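Local coordinates for protein CalsepRRP (Calystegia sepium, PDB 1JY5) that resembles the RNA-cleaving ribonucleases of the T2 family and may bind RNA, though its own activity is uncertain, at residues Ser76-Ser81 with Leu126-Asn131; Ser96-Glu101 with Glu118-Thr123; Gly39-Gly44 with Pro80-Pro85; Pro55-Gly60 with Ser88-Phe93. All coordinates share one frame; numbering follows the deposited sequence.

Contact 1 (Ser76-Ser81 with Leu126-Asn131); sequences SKYWPS and LYFKYN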
loop_
_atom_site.group_PDB
_atom_site.type_symbol
_atom_site.label_atom_id
_atom_site.label_comp_id
_atom_site.label_asym_id
_atom_site.label_seq_id
_atom_site.Cartn_x
_atom_site.Cartn_y
_atom_site.Cartn_z
ATOM N N SER A 76 2.516 -12.577 -3.996
ATOM C CA SER A 76 2.495 -13.352 -2.767
ATOM C C SER A 76 3.511 -12.801 -1.780
ATOM O O SER A 76 3.300 -12.833 -0.569
ATOM C CB SER A 76 2.816 -14.817 -3.053
ATOM O OG SER A 76 2.947 -15.539 -1.839
ATOM N N LYS A 77 4.611 -12.277 -2.302
ATOM C CA LYS A 77 5.653 -11.751 -1.442
ATOM C C LYS A 77 5.557 -10.264 -1.141
ATOM O O LYS A 77 5.826 -9.835 -0.017
ATOM C CB LYS A 77 7.023 -12.063 -2.053
ATOM C CG LYS A 77 8.206 -11.624 -1.208
ATOM C CD LYS A 77 9.512 -12.084 -1.842
ATOM C CE LYS A 77 10.715 -11.535 -1.100
ATOM N NZ LYS A 77 10.754 -11.997 0.316
ATOM N N TYR A 78 5.161 -9.472 -2.130
ATOM C CA TYR A 78 5.098 -8.026 -1.937
ATOM C C TYR A 78 3.712 -7.428 -1.760
ATOM O O TYR A 78 3.576 -6.247 -1.440
ATOM C CB TYR A 78 5.837 -7.352 -3.089
ATOM C CG TYR A 78 7.257 -7.859 -3.205
ATOM C CD1 TYR A 78 7.628 -8.733 -4.222
ATOM C CD2 TYR A 78 8.219 -7.491 -2.269
ATOM C CE1 TYR A 78 8.929 -9.231 -4.304
ATOM C CE2 TYR A 78 9.519 -7.980 -2.339
ATOM C CZ TYR A 78 9.867 -8.848 -3.360
ATOM O OH TYR A 78 11.158 -9.320 -3.433
ATOM N N TRP A 79 2.686 -8.247 -1.968
ATOM C CA TRP A 79 1.306 -7.807 -1.792
ATOM C C TRP A 79 0.562 -8.862 -0.961
ATOM O O TRP A 79 -0.531 -9.289 -1.319
ATOM C CB TRP A 79 0.616 -7.647 -3.150
ATOM C CG TRP A 79 -0.613 -6.778 -3.108
ATOM C CD1 TRP A 79 -1.522 -6.691 -2.096
ATOM C CD2 TRP A 79 -1.067 -5.887 -4.131
ATOM N NE1 TRP A 79 -2.514 -5.797 -2.422
ATOM C CE2 TRP A 79 -2.260 -5.288 -3.667
ATOM C CE3 TRP A 79 -0.581 -5.534 -5.395
ATOM C CZ2 TRP A 79 -2.979 -4.356 -4.427
ATOM C CZ3 TRP A 79 -1.293 -4.609 -6.150
ATOM C CH2 TRP A 79 -2.481 -4.029 -5.660
ATOM N N PRO A 80 1.152 -9.301 0.162
ATOM C CA PRO A 80 0.487 -10.314 0.992
ATOM C C PRO A 80 -0.638 -9.769 1.868
ATOM O O PRO A 80 -0.810 -8.561 2.009
ATOM C CB PRO A 80 1.619 -10.857 1.870
ATOM C CG PRO A 80 2.882 -10.369 1.217
ATOM C CD PRO A 80 2.506 -9.029 0.672
ATOM N N SER A 81 -1.385 -10.691 2.464
ATOM C CA SER A 81 -2.464 -10.359 3.379
ATOM C C SER A 81 -1.906 -10.653 4.778
ATOM O O SER A 81 -1.069 -11.547 4.932
ATOM C CB SER A 81 -3.676 -11.250 3.100
ATOM O OG SER A 81 -4.743 -10.951 3.978
ATOM N N LEU A 126 5.749 0.493 -9.597
ATOM C CA LEU A 126 5.926 1.675 -8.759
ATOM C C LEU A 126 6.518 1.269 -7.410
ATOM O O LEU A 126 7.409 1.942 -6.883
ATOM C CB LEU A 126 4.578 2.385 -8.560
ATOM C CG LEU A 126 3.925 2.989 -9.818
ATOM C CD1 LEU A 126 2.525 3.490 -9.495
ATOM C CD2 LEU A 126 4.791 4.133 -10.346
ATOM N N TYR A 127 6.026 0.159 -6.861
ATOM C CA TYR A 127 6.506 -0.351 -5.579
ATOM C C TYR A 127 8.001 -0.660 -5.614
ATOM O O TYR A 127 8.723 -0.362 -4.667
ATOM C CB TYR A 127 5.743 -1.622 -5.199
ATOM C CG TYR A 127 6.304 -2.341 -3.989
ATOM C CD1 TYR A 127 5.999 -1.920 -2.692
ATOM C CD2 TYR A 127 7.133 -3.451 -4.141
ATOM C CE1 TYR A 127 6.503 -2.596 -1.575
ATOM C CE2 TYR A 127 7.644 -4.131 -3.036
ATOM C CZ TYR A 127 7.321 -3.699 -1.758
ATOM O OH TYR A 127 7.798 -4.397 -0.668
ATOM N N PHE A 128 8.458 -1.282 -6.698
ATOM C CA PHE A 128 9.875 -1.624 -6.839
ATOM C C PHE A 128 10.719 -0.399 -7.152
ATOM O O PHE A 128 11.868 -0.301 -6.716
ATOM C CB PHE A 128 10.076 -2.651 -7.956
ATOM C CG PHE A 128 9.575 -4.021 -7.616
ATOM C CD1 PHE A 128 8.843 -4.754 -8.546
ATOM C CD2 PHE A 128 9.832 -4.584 -6.367
ATOM C CE1 PHE A 128 8.379 -6.031 -8.243
ATOM C CE2 PHE A 128 9.372 -5.865 -6.053
ATOM C CZ PHE A 128 8.642 -6.587 -6.991
ATOM N N LYS A 129 10.155 0.535 -7.914
ATOM C CA LYS A 129 10.892 1.741 -8.276
ATOM C C LYS A 129 11.171 2.633 -7.068
ATOM O O LYS A 129 12.290 3.116 -6.891
ATOM C CB LYS A 129 10.126 2.547 -9.332
ATOM C CG LYS A 129 10.867 3.804 -9.765
ATOM C CD LYS A 129 10.106 4.606 -10.799
ATOM C CE LYS A 129 10.937 5.799 -11.267
ATOM N NZ LYS A 129 10.163 6.675 -12.187
ATOM N N TYR A 130 10.146 2.854 -6.248
ATOM C CA TYR A 130 10.282 3.695 -5.065
ATOM C C TYR A 130 10.262 2.868 -3.788
ATOM O O TYR A 130 9.233 2.758 -3.118
ATOM C CB TYR A 130 9.161 4.738 -5.021
ATOM C CG TYR A 130 9.125 5.636 -6.235
ATOM C CD1 TYR A 130 8.205 5.421 -7.263
ATOM C CD2 TYR A 130 10.020 6.700 -6.365
ATOM C CE1 TYR A 130 8.177 6.243 -8.389
ATOM C CE2 TYR A 130 9.998 7.525 -7.488
ATOM C CZ TYR A 130 9.073 7.289 -8.493
ATOM O OH TYR A 130 9.046 8.100 -9.603
ATOM N N ASN A 131 11.412 2.290 -3.456
ATOM C CA ASN A 131 11.540 1.461 -2.268
ATOM C C ASN A 131 11.560 2.343 -1.030
ATOM O O ASN A 131 12.604 2.877 -0.650
ATOM C CB ASN A 131 12.827 0.646 -2.332
ATOM C CG ASN A 131 12.887 -0.417 -1.259
ATOM O OD1 ASN A 131 12.355 -0.239 -0.161
ATOM N ND2 ASN A 131 13.546 -1.524 -1.563
#
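Phe128 turns the edge of its ring into one face of the Tyr78 ring, an edge-to-face pair with the planes at 83° and the centroids 5.1 Å apart. Phe128 CE2 stands over the centre of the tyrosine ring, while Phe128 CZ is 3.6 Å from Tyr78 CD1. On the opposite face of Tyr78 the aliphatic CG of Lys77 lies over the ring centre, which leaves the tyrosine sandwiched. Tyr127 comes in obliquely, its ring turned 48° from that of Tyr78, and Tyr127 CE2 meets Tyr78 CD2 at 3.5 Å. Tyr127 CE2 also reaches Tyr78 CB at 3.7 Å. Because CG of Tyr127 stands anti to its backbone N (chi1 171°), the ring reaches toward Tyr78, and its OH hydrogen-bonds to Phe40 O on strand 40-48. No hydrogen bond joins the two segments, so carbon surfaces carry the contact. Replacing Tyr78 by alanine would probably leave the edge of Phe128 without the face it points at and open a gap beside Tyr127 CE2. Together the three rings form an aromatic cluster near the surface, joining the last turn of helix 72-78 to that of helix 116-129.

Contact 2 (Ser96-Glu101 with Glu118-Thr123); sequences SDLAYE and EYFSTT. Unlike the reference sequence in segment 118-123: Thr123 (reference Ala).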
loop_
_atom_site.group_PDB
_atom_site.type_symbol
_atom_site.label_atom_id
_atom_site.label_comp_id
_atom_site.label_asym_id
_atom_site.label_seq_id
_atom_site.Cartn_x
_atom_site.Cartn_y
_atom_site.Cartn_z
ATOM N N SER A 96 -9.225 -13.336 -1.569
ATOM C CA SER A 96 -7.902 -12.810 -1.256
ATOM C C SER A 96 -7.872 -11.293 -1.291
ATOM O O SER A 96 -8.802 -10.648 -1.787
ATOM C CB SER A 96 -6.885 -13.319 -2.273
ATOM O OG SER A 96 -7.132 -12.716 -3.535
ATOM N N ASP A 97 -6.774 -10.738 -0.789
ATOM C CA ASP A 97 -6.588 -9.300 -0.771
ATOM C C ASP A 97 -6.514 -8.768 -2.200
ATOM O O ASP A 97 -6.914 -7.637 -2.465
ATOM C CB ASP A 97 -5.328 -8.929 0.036
ATOM C CG ASP A 97 -4.032 -9.464 -0.573
ATOM O OD1 ASP A 97 -4.055 -10.440 -1.354
ATOM O OD2 ASP A 97 -2.967 -8.913 -0.240
ATOM N N LEU A 98 -6.031 -9.595 -3.123
ATOM C CA LEU A 98 -5.932 -9.195 -4.523
ATOM C C LEU A 98 -7.328 -9.044 -5.130
ATOM O O LEU A 98 -7.608 -8.059 -5.808
ATOM C CB LEU A 98 -5.134 -10.232 -5.324
ATOM C CG LEU A 98 -3.753 -10.626 -4.778
ATOM C CD1 LEU A 98 -3.094 -11.643 -5.715
ATOM C CD2 LEU A 98 -2.868 -9.381 -4.646
ATOM N N ALA A 99 -8.202 -10.021 -4.894
ATOM C CA ALA A 99 -9.557 -9.961 -5.427
ATOM C C ALA A 99 -10.279 -8.755 -4.824
ATOM O O ALA A 99 -11.066 -8.079 -5.497
ATOM C CB ALA A 99 -10.316 -11.248 -5.105
ATOM N N TYR A 100 -9.987 -8.483 -3.557
ATOM C CA TYR A 100 -10.586 -7.353 -2.838
ATOM C C TYR A 100 -10.184 -6.000 -3.452
ATOM O O TYR A 100 -11.040 -5.165 -3.756
ATOM C CB TYR A 100 -10.162 -7.401 -1.362
ATOM C CG TYR A 100 -10.556 -6.190 -0.539
ATOM C CD1 TYR A 100 -11.758 -6.152 0.159
ATOM C CD2 TYR A 100 -9.712 -5.091 -0.449
ATOM C CE1 TYR A 100 -12.106 -5.047 0.935
ATOM C CE2 TYR A 100 -10.048 -3.983 0.317
ATOM C CZ TYR A 100 -11.240 -3.962 1.008
ATOM O OH TYR A 100 -11.554 -2.855 1.780
ATOM N N GLU A 101 -8.880 -5.790 -3.628
ATOM C CA GLU A 101 -8.373 -4.544 -4.192
ATOM C C GLU A 101 -8.764 -4.374 -5.657
ATOM O O GLU A 101 -9.006 -3.258 -6.114
ATOM C CB GLU A 101 -6.847 -4.478 -4.043
ATOM C CG GLU A 101 -6.372 -4.387 -2.594
ATOM C CD GLU A 101 -6.794 -3.091 -1.915
ATOM O OE1 GLU A 101 -6.949 -3.083 -0.674
ATOM O OE2 GLU A 101 -6.957 -2.068 -2.616
ATOM N N GLU A 118 -2.462 -5.203 -16.018
ATOM C CA GLU A 118 -1.832 -3.889 -16.041
ATOM C C GLU A 118 -1.971 -3.235 -14.674
ATOM O O GLU A 118 -1.045 -2.575 -14.199
ATOM C CB GLU A 118 -2.451 -3.011 -17.138
ATOM C CG GLU A 118 -2.364 -3.660 -18.521
ATOM C CD GLU A 118 -2.718 -2.729 -19.671
ATOM O OE1 GLU A 118 -3.339 -1.677 -19.433
ATOM O OE2 GLU A 118 -2.380 -3.068 -20.823
ATOM N N TYR A 119 -3.117 -3.429 -14.029
ATOM C CA TYR A 119 -3.312 -2.839 -12.708
ATOM C C TYR A 119 -2.284 -3.365 -11.697
ATOM O O TYR A 119 -1.554 -2.582 -11.081
ATOM C CB TYR A 119 -4.726 -3.121 -12.191
ATOM C CG TYR A 119 -4.921 -2.710 -10.741
ATOM C CD1 TYR A 119 -5.014 -1.362 -10.380
ATOM C CD2 TYR A 119 -4.981 -3.669 -9.733
ATOM C CE1 TYR A 119 -5.163 -0.983 -9.042
ATOM C CE2 TYR A 119 -5.125 -3.307 -8.398
ATOM C CZ TYR A 119 -5.216 -1.962 -8.060
ATOM O OH TYR A 119 -5.354 -1.604 -6.743
ATOM N N PHE A 120 -2.216 -4.685 -11.533
ATOM C CA PHE A 120 -1.290 -5.277 -10.570
ATOM C C PHE A 120 0.199 -5.113 -10.909
ATOM O O PHE A 120 1.015 -4.840 -10.020
ATOM C CB PHE A 120 -1.622 -6.763 -10.350
ATOM C CG PHE A 120 -2.894 -6.992 -9.569
ATOM C CD1 PHE A 120 -4.086 -7.304 -10.219
ATOM C CD2 PHE A 120 -2.907 -6.856 -8.183
ATOM C CE1 PHE A 120 -5.276 -7.471 -9.498
ATOM C CE2 PHE A 120 -4.091 -7.021 -7.454
ATOM C CZ PHE A 120 -5.277 -7.329 -8.114
ATOM N N SER A 121 0.554 -5.281 -12.181
ATOM C CA SER A 121 1.947 -5.138 -12.607
ATOM C C SER A 121 2.424 -3.692 -12.476
ATOM O O SER A 121 3.579 -3.432 -12.117
ATOM C CB SER A 121 2.131 -5.616 -14.054
ATOM O OG SER A 121 1.328 -4.881 -14.954
ATOM N N THR A 122 1.538 -2.745 -12.760
ATOM C CA THR A 122 1.917 -1.345 -12.653
ATOM C C THR A 122 2.129 -0.980 -11.185
ATOM O O THR A 122 3.035 -0.213 -10.855
ATOM C CB THR A 122 0.856 -0.441 -13.309
ATOM O OG1 THR A 122 0.809 -0.729 -14.714
ATOM C CG2 THR A 122 1.208 1.029 -13.119
ATOM N N THR A 123 1.314 -1.551 -10.302
ATOM C CA THR A 123 1.456 -1.281 -8.880
ATOM C C THR A 123 2.802 -1.818 -8.403
ATOM O O THR A 123 3.512 -1.162 -7.639
ATOM C CB THR A 123 0.337 -1.944 -8.062
ATOM O OG1 THR A 123 -0.932 -1.470 -8.523
ATOM C CG2 THR A 123 0.476 -1.595 -6.582
#
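The Phe120 ring meets helix 97-106 with its edge: Leu98 O lies near the ring plane, 3.4 Å from Phe120 CZ. One face of the phenylalanine is covered by Tyr119, whose CD2 sits above its centre, and the ring also meets that of Trp79. The Tyr119 ring in turn takes Phe120 CD1 at its edge and Thr123 OG1 over the centre of one face. Beside the carbonyl, the Leu98 side chain adds an apolar contact: Leu98 CD2 lies 3.9 Å from Phe120 CE2, with Leu98 CB close by. Phe120 gets there with CG beside its backbone N (chi1 -71°), directed at the first turn of the other helix. A serine in place of Phe120 would probably leave Leu98 CD2 without its apolar partner and open a gap between the two helices. Tyr119 OH makes a looser approach, 4.2 Å from Glu101 CB, its hydrogen bond going instead to Leu45 O of strand 40-48, where Trp46 NE1 also bonds to Glu101 OE2. The first turn of helix 97-106 is fixed by Ser96 at the N-cap, whose OG accepts from Ala99 N at 3.2 Å and weakly from Leu98 N. One turn on from Tyr119, Thr123 OG1 bonds to Tyr119 O, which Thr123 N reaches from the other face of the carbonyl plane. The contact thus lies between the start of helix 97-106 and the first half of helix 116-129, with strand 40-48 along one flank, where Thr123 touches Ile42 and Leu45, and Trp79 along another.

Contact 3 (Gly39-Gly44 with Pro80-Pro85); sequences GFTIKG and PSYSCP. Unlike the reference sequence in segment 80-85: Pro85 (reference Met).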
loop_
_atom_site.group_PDB
_atom_site.type_symbol
_atom_site.label_atom_id
_atom_site.label_comp_id
_atom_site.label_asym_id
_atom_site.label_seq_id
_atom_site.Cartn_x
_atom_site.Cartn_y
_atom_site.Cartn_z
ATOM N N GLY A 39 9.188 -4.883 6.696
ATOM C CA GLY A 39 9.265 -3.747 5.794
ATOM C C GLY A 39 7.920 -3.424 5.176
ATOM O O GLY A 39 6.900 -3.989 5.569
ATOM N N PHE A 40 7.907 -2.515 4.206
ATOM C CA PHE A 40 6.653 -2.142 3.556
ATOM C C PHE A 40 6.241 -3.102 2.454
ATOM O O PHE A 40 7.070 -3.529 1.655
ATOM C CB PHE A 40 6.746 -0.740 2.933
ATOM C CG PHE A 40 6.687 0.378 3.928
ATOM C CD1 PHE A 40 7.836 1.084 4.271
ATOM C CD2 PHE A 40 5.480 0.724 4.525
ATOM C CE1 PHE A 40 7.785 2.124 5.197
ATOM C CE2 PHE A 40 5.416 1.761 5.452
ATOM C CZ PHE A 40 6.573 2.463 5.788
ATOM N N THR A 41 4.957 -3.450 2.428
ATOM C CA THR A 41 4.408 -4.291 1.371
ATOM C C THR A 41 3.216 -3.515 0.823
ATOM O O THR A 41 2.758 -2.544 1.431
ATOM C CB THR A 41 3.922 -5.693 1.861
ATOM O OG1 THR A 41 2.951 -5.538 2.901
ATOM C CG2 THR A 41 5.094 -6.528 2.352
ATOM N N ILE A 42 2.707 -3.938 -0.324
ATOM C CA ILE A 42 1.591 -3.235 -0.942
ATOM C C ILE A 42 0.242 -3.439 -0.271
ATOM O O ILE A 42 -0.191 -4.564 -0.028
ATOM C CB ILE A 42 1.439 -3.632 -2.433
ATOM C CG1 ILE A 42 2.748 -3.345 -3.182
ATOM C CG2 ILE A 42 0.302 -2.830 -3.067
ATOM C CD1 ILE A 42 2.797 -3.932 -4.585
ATOM N N LYS A 43 -0.406 -2.329 0.052
ATOM C CA LYS A 43 -1.744 -2.374 0.608
ATOM C C LYS A 43 -2.624 -2.282 -0.645
ATOM O O LYS A 43 -3.515 -3.113 -0.866
ATOM C CB LYS A 43 -1.992 -1.178 1.525
ATOM C CG LYS A 43 -3.432 -1.027 1.967
ATOM C CD LYS A 43 -3.921 -2.250 2.715
ATOM C CE LYS A 43 -5.378 -2.070 3.082
ATOM N NZ LYS A 43 -5.933 -3.251 3.787
ATOM N N GLY A 44 -2.355 -1.270 -1.471
ATOM C CA GLY A 44 -3.106 -1.109 -2.707
ATOM C C GLY A 44 -2.704 0.079 -3.565
ATOM O O GLY A 44 -1.859 0.875 -3.170
ATOM N N PRO A 80 1.152 -9.301 0.162
ATOM C CA PRO A 80 0.487 -10.314 0.992
ATOM C C PRO A 80 -0.638 -9.769 1.868
ATOM O O PRO A 80 -0.810 -8.561 2.009
ATOM C CB PRO A 80 1.619 -10.857 1.870
ATOM C CG PRO A 80 2.882 -10.369 1.217
ATOM C CD PRO A 80 2.506 -9.029 0.672
ATOM N N SER A 81 -1.385 -10.691 2.464
ATOM C CA SER A 81 -2.464 -10.359 3.379
ATOM C C SER A 81 -1.906 -10.653 4.778
ATOM O O SER A 81 -1.069 -11.547 4.932
ATOM C CB SER A 81 -3.676 -11.250 3.100
ATOM O OG SER A 81 -4.743 -10.951 3.978
ATOM N N TYR A 82 -2.342 -9.903 5.789
ATOM C CA TYR A 82 -1.863 -10.128 7.155
ATOM C C TYR A 82 -2.990 -10.540 8.102
ATOM O O TYR A 82 -3.024 -10.118 9.261
ATOM C CB TYR A 82 -1.174 -8.873 7.715
ATOM C CG TYR A 82 0.070 -8.457 6.967
ATOM C CD1 TYR A 82 0.007 -7.517 5.943
ATOM C CD2 TYR A 82 1.306 -9.041 7.253
ATOM C CE1 TYR A 82 1.139 -7.165 5.216
ATOM C CE2 TYR A 82 2.449 -8.699 6.528
ATOM C CZ TYR A 82 2.354 -7.758 5.507
ATOM O OH TYR A 82 3.470 -7.428 4.768
ATOM N N SER A 83 -3.901 -11.373 7.607
ATOM C CA SER A 83 -5.035 -11.838 8.397
ATOM C C SER A 83 -5.626 -13.090 7.749
ATOM O O SER A 83 -5.385 -13.352 6.569
ATOM C CB SER A 83 -6.096 -10.737 8.469
ATOM O OG SER A 83 -7.094 -11.040 9.430
ATOM N N CYS A 84 -6.392 -13.862 8.519
ATOM C CA CYS A 84 -7.009 -15.080 8.000
ATOM C C CYS A 84 -8.489 -14.926 7.665
ATOM O O CYS A 84 -8.988 -15.557 6.731
ATOM C CB CYS A 84 -6.811 -16.241 8.986
ATOM S SG CYS A 84 -5.049 -16.618 9.215
ATOM N N PRO A 85 -9.219 -14.093 8.423
ATOM C CA PRO A 85 -10.638 -13.942 8.095
ATOM C C PRO A 85 -10.815 -13.265 6.739
ATOM O O PRO A 85 -10.139 -12.283 6.431
ATOM C CB PRO A 85 -11.171 -13.096 9.250
ATOM C CG PRO A 85 -9.987 -12.269 9.635
ATOM C CD PRO A 85 -8.871 -13.293 9.608
HETATM O O HOH W 1 0.689 -6.268 1.771
#
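Thr41 and Tyr82 meet through a hydroxyl pair, Thr41 OG1 lying 2.7 Å from Tyr82 OH; either could be the donor. The threonine oxygen sits at the edge of the tyrosine ring, near its plane. OG1 stands between the backbone N and the carbonyl carbon (chi1 57°), and that rotation turns it to Tyr82 and to a bridging water at the same time. The water is 2.6 Å from Thr41 OG1. The water oxygen also lies 2.6 Å from Ile42 O and 2.7 Å from Pro80 O, probably as donor, though its two protons may be shared among further acceptors. One water thereby links strand carbonyl, strand hydroxyl and loop carbonyl. Apolar packing completes the contact: Thr41 CB lies 3.8 Å from Pro80 CD, and the methyl CG2 of Thr41 touches the same ring carbon. Around it, Tyr82 leans on Ser15 and Glu18 of helix 15-18, and the loop is tied further on by the disulfide Cys84-Cys26. Next along the strand, a classic beta bulge sets Lys43 and Gly44 opposite the single residue Ala11 of strand 7-14. The sequence Phe40 to Gly44 matches the start of the first sequence motif of the T2 ribonucleases, in which active relatives carry a histidine where this protein has Lys43; the loop 80-85 therefore packs against the strand that in those enzymes forms part of the active site.

Contact 4 (Pro55-Gly60 with Ser88-Phe93); sequences PSCCEG and SACGSF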
loop_
_atom_site.group_PDB
_atom_site.type_symbol
_atom_site.label_atom_id
_atom_site.label_comp_id
_atom_site.label_asym_id
_atom_site.label_seq_id
_atom_site.Cartn_x
_atom_site.Cartn_y
_atom_site.Cartn_z
ATOM N N PRO A 55 -13.648 6.747 -6.446
ATOM C CA PRO A 55 -14.599 5.863 -7.120
ATOM C C PRO A 55 -14.376 4.480 -6.513
ATOM O O PRO A 55 -13.264 4.167 -6.089
ATOM C CB PRO A 55 -14.158 5.943 -8.579
ATOM C CG PRO A 55 -12.659 6.077 -8.447
ATOM C CD PRO A 55 -12.520 7.092 -7.331
ATOM N N SER A 56 -15.412 3.656 -6.437
ATOM C CA SER A 56 -15.222 2.328 -5.864
ATOM C C SER A 56 -16.129 1.298 -6.506
ATOM O O SER A 56 -17.236 1.614 -6.929
ATOM C CB SER A 56 -15.489 2.344 -4.353
ATOM O OG SER A 56 -16.866 2.557 -4.085
ATOM N N CYS A 57 -15.653 0.061 -6.580
ATOM C CA CYS A 57 -16.450 -1.018 -7.146
ATOM C C CYS A 57 -16.975 -0.643 -8.520
ATOM O O CYS A 57 -18.173 -0.725 -8.793
ATOM C CB CYS A 57 -17.623 -1.331 -6.216
ATOM S SG CYS A 57 -17.109 -1.912 -4.549
ATOM N N CYS A 58 -16.059 -0.252 -9.396
ATOM C CA CYS A 58 -16.410 0.136 -10.749
ATOM C C CYS A 58 -16.632 -1.051 -11.683
ATOM O O CYS A 58 -16.368 -2.206 -11.334
ATOM C CB CYS A 58 -15.316 1.049 -11.313
ATOM S SG CYS A 58 -15.046 2.525 -10.286
ATOM N N GLU A 59 -17.143 -0.743 -12.868
ATOM C CA GLU A 59 -17.389 -1.749 -13.889
ATOM C C GLU A 59 -16.041 -2.300 -14.322
ATOM O O GLU A 59 -15.023 -1.616 -14.226
ATOM C CB GLU A 59 -18.096 -1.118 -15.090
ATOM C CG GLU A 59 -19.513 -0.670 -14.791
ATOM C CD GLU A 59 -20.389 -1.824 -14.365
ATOM O OE1 GLU A 59 -20.521 -2.785 -15.152
ATOM O OE2 GLU A 59 -20.944 -1.778 -13.246
ATOM N N GLY A 60 -16.032 -3.533 -14.803
ATOM C CA GLY A 60 -14.786 -4.130 -15.236
ATOM C C GLY A 60 -14.880 -5.628 -15.109
ATOM O O GLY A 60 -15.788 -6.138 -14.455
ATOM N N SER A 88 -14.282 -8.359 2.596
ATOM C CA SER A 88 -15.432 -8.208 1.718
ATOM C C SER A 88 -15.460 -6.856 1.037
ATOM O O SER A 88 -14.984 -5.855 1.574
ATOM C CB SER A 88 -16.740 -8.408 2.493
ATOM O OG SER A 88 -16.913 -7.404 3.474
ATOM N N ALA A 89 -16.029 -6.834 -0.159
ATOM C CA ALA A 89 -16.131 -5.599 -0.907
ATOM C C ALA A 89 -17.076 -5.759 -2.078
ATOM O O ALA A 89 -17.203 -6.844 -2.645
ATOM C CB ALA A 89 -14.756 -5.175 -1.408
ATOM N N CYS A 90 -17.746 -4.666 -2.423
ATOM C CA CYS A 90 -18.655 -4.641 -3.558
ATOM C C CYS A 90 -19.760 -5.696 -3.494
ATOM O O CYS A 90 -20.171 -6.223 -4.525
ATOM C CB CYS A 90 -17.847 -4.824 -4.842
ATOM S SG CYS A 90 -16.367 -3.759 -4.936
ATOM N N GLY A 91 -20.217 -6.022 -2.291
ATOM C CA GLY A 91 -21.295 -6.985 -2.156
ATOM C C GLY A 91 -20.959 -8.445 -1.914
ATOM O O GLY A 91 -21.859 -9.281 -1.894
ATOM N N SER A 92 -19.688 -8.780 -1.735
ATOM C CA SER A 92 -19.348 -10.175 -1.495
ATOM C C SER A 92 -18.003 -10.356 -0.808
ATOM O O SER A 92 -17.161 -9.450 -0.817
ATOM C CB SER A 92 -19.347 -10.943 -2.818
ATOM O OG SER A 92 -18.392 -10.403 -3.706
ATOM N N PHE A 93 -17.811 -11.521 -0.195
ATOM C CA PHE A 93 -16.543 -11.811 0.455
ATOM C C PHE A 93 -15.533 -12.080 -0.645
ATOM O O PHE A 93 -15.894 -12.509 -1.743
ATOM C CB PHE A 93 -16.646 -13.038 1.371
ATOM C CG PHE A 93 -17.423 -12.788 2.627
ATOM C CD1 PHE A 93 -18.716 -13.278 2.767
ATOM C CD2 PHE A 93 -16.878 -12.026 3.655
ATOM C CE1 PHE A 93 -19.459 -13.010 3.912
ATOM C CE2 PHE A 93 -17.612 -11.751 4.805
ATOM C CZ PHE A 93 -18.906 -12.244 4.935
#
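Cys57 SG is joined to Cys90 SG at 2.0 Å, a disulfide that accounts for almost all of the surface shared by the two segments. Cys57 SG lies 3.0 Å from Cys90 CB, and Cys90 SG the same from Cys57 CB, as the geometry of the bond requires. The turn about the sulfur-sulfur bond is -87°, close to the unstrained right angle and left-handed in sense. In both cysteines the sulfur sits beside the backbone N and anti to the carbonyl carbon (chi1 -62° in Cys57), and the CA atoms of Cys57 and Cys90 are 5.6 Å apart. Both residues have positive phi, in the left-handed helical region, uncommon outside glycine and asparagine. Cys90 lies in a type I' turn from Ala89 to Ser92, which connects strand 87-89 to strand 92-94 as a two-residue hairpin loop. Ala89 N donates to Ser92 O at 2.9 Å, and Ser92 N returns a bond to Ala89 O at 3.3 Å. Gly91, the other central residue of the turn, adopts angles at which a side chain would collide with the preceding carbonyl. Helix 97-106 runs alongside: Cys90 touches Ala103, and Cys57 shares a backbone hydrogen bond with Lys104. The side chain of the neighbouring Cys58 sets off away from the hairpin; its sulfur forms a second disulfide, with Cys108. With no hydrogen bond between the segments, their link is chiefly covalent: unlike a salt bridge it should be little affected by salt or mild changes in pH, but could be cut by reduction, consistent with a secreted, disulfide-rich protein.

Overall arrangement
From the N terminus, contact 3 opens first, on strand 40-48, and closes at 80-85 after helix 72-78. Contact 4 opens inside that loop at 55-60 and closes beyond it at 88-93, so the two cross. Contact 1 begins at 76-81, sharing Pro80 and Ser81 with contact 3, and closes last, at 126-131; it too crosses contact 4. Contact 2 is nested inside the loop of contact 1 and follows contacts 3 and 4 in series. Contacts 1, 2 and 3 meet around Trp79, bringing strand 40-48 together with helices 72-78, 97-106 and 116-129, while contact 4 ties the outlying hairpin to the loop after strand 40-48, and Tyr100 of contact 2 packs on that hairpin at Ser88 and Ala89.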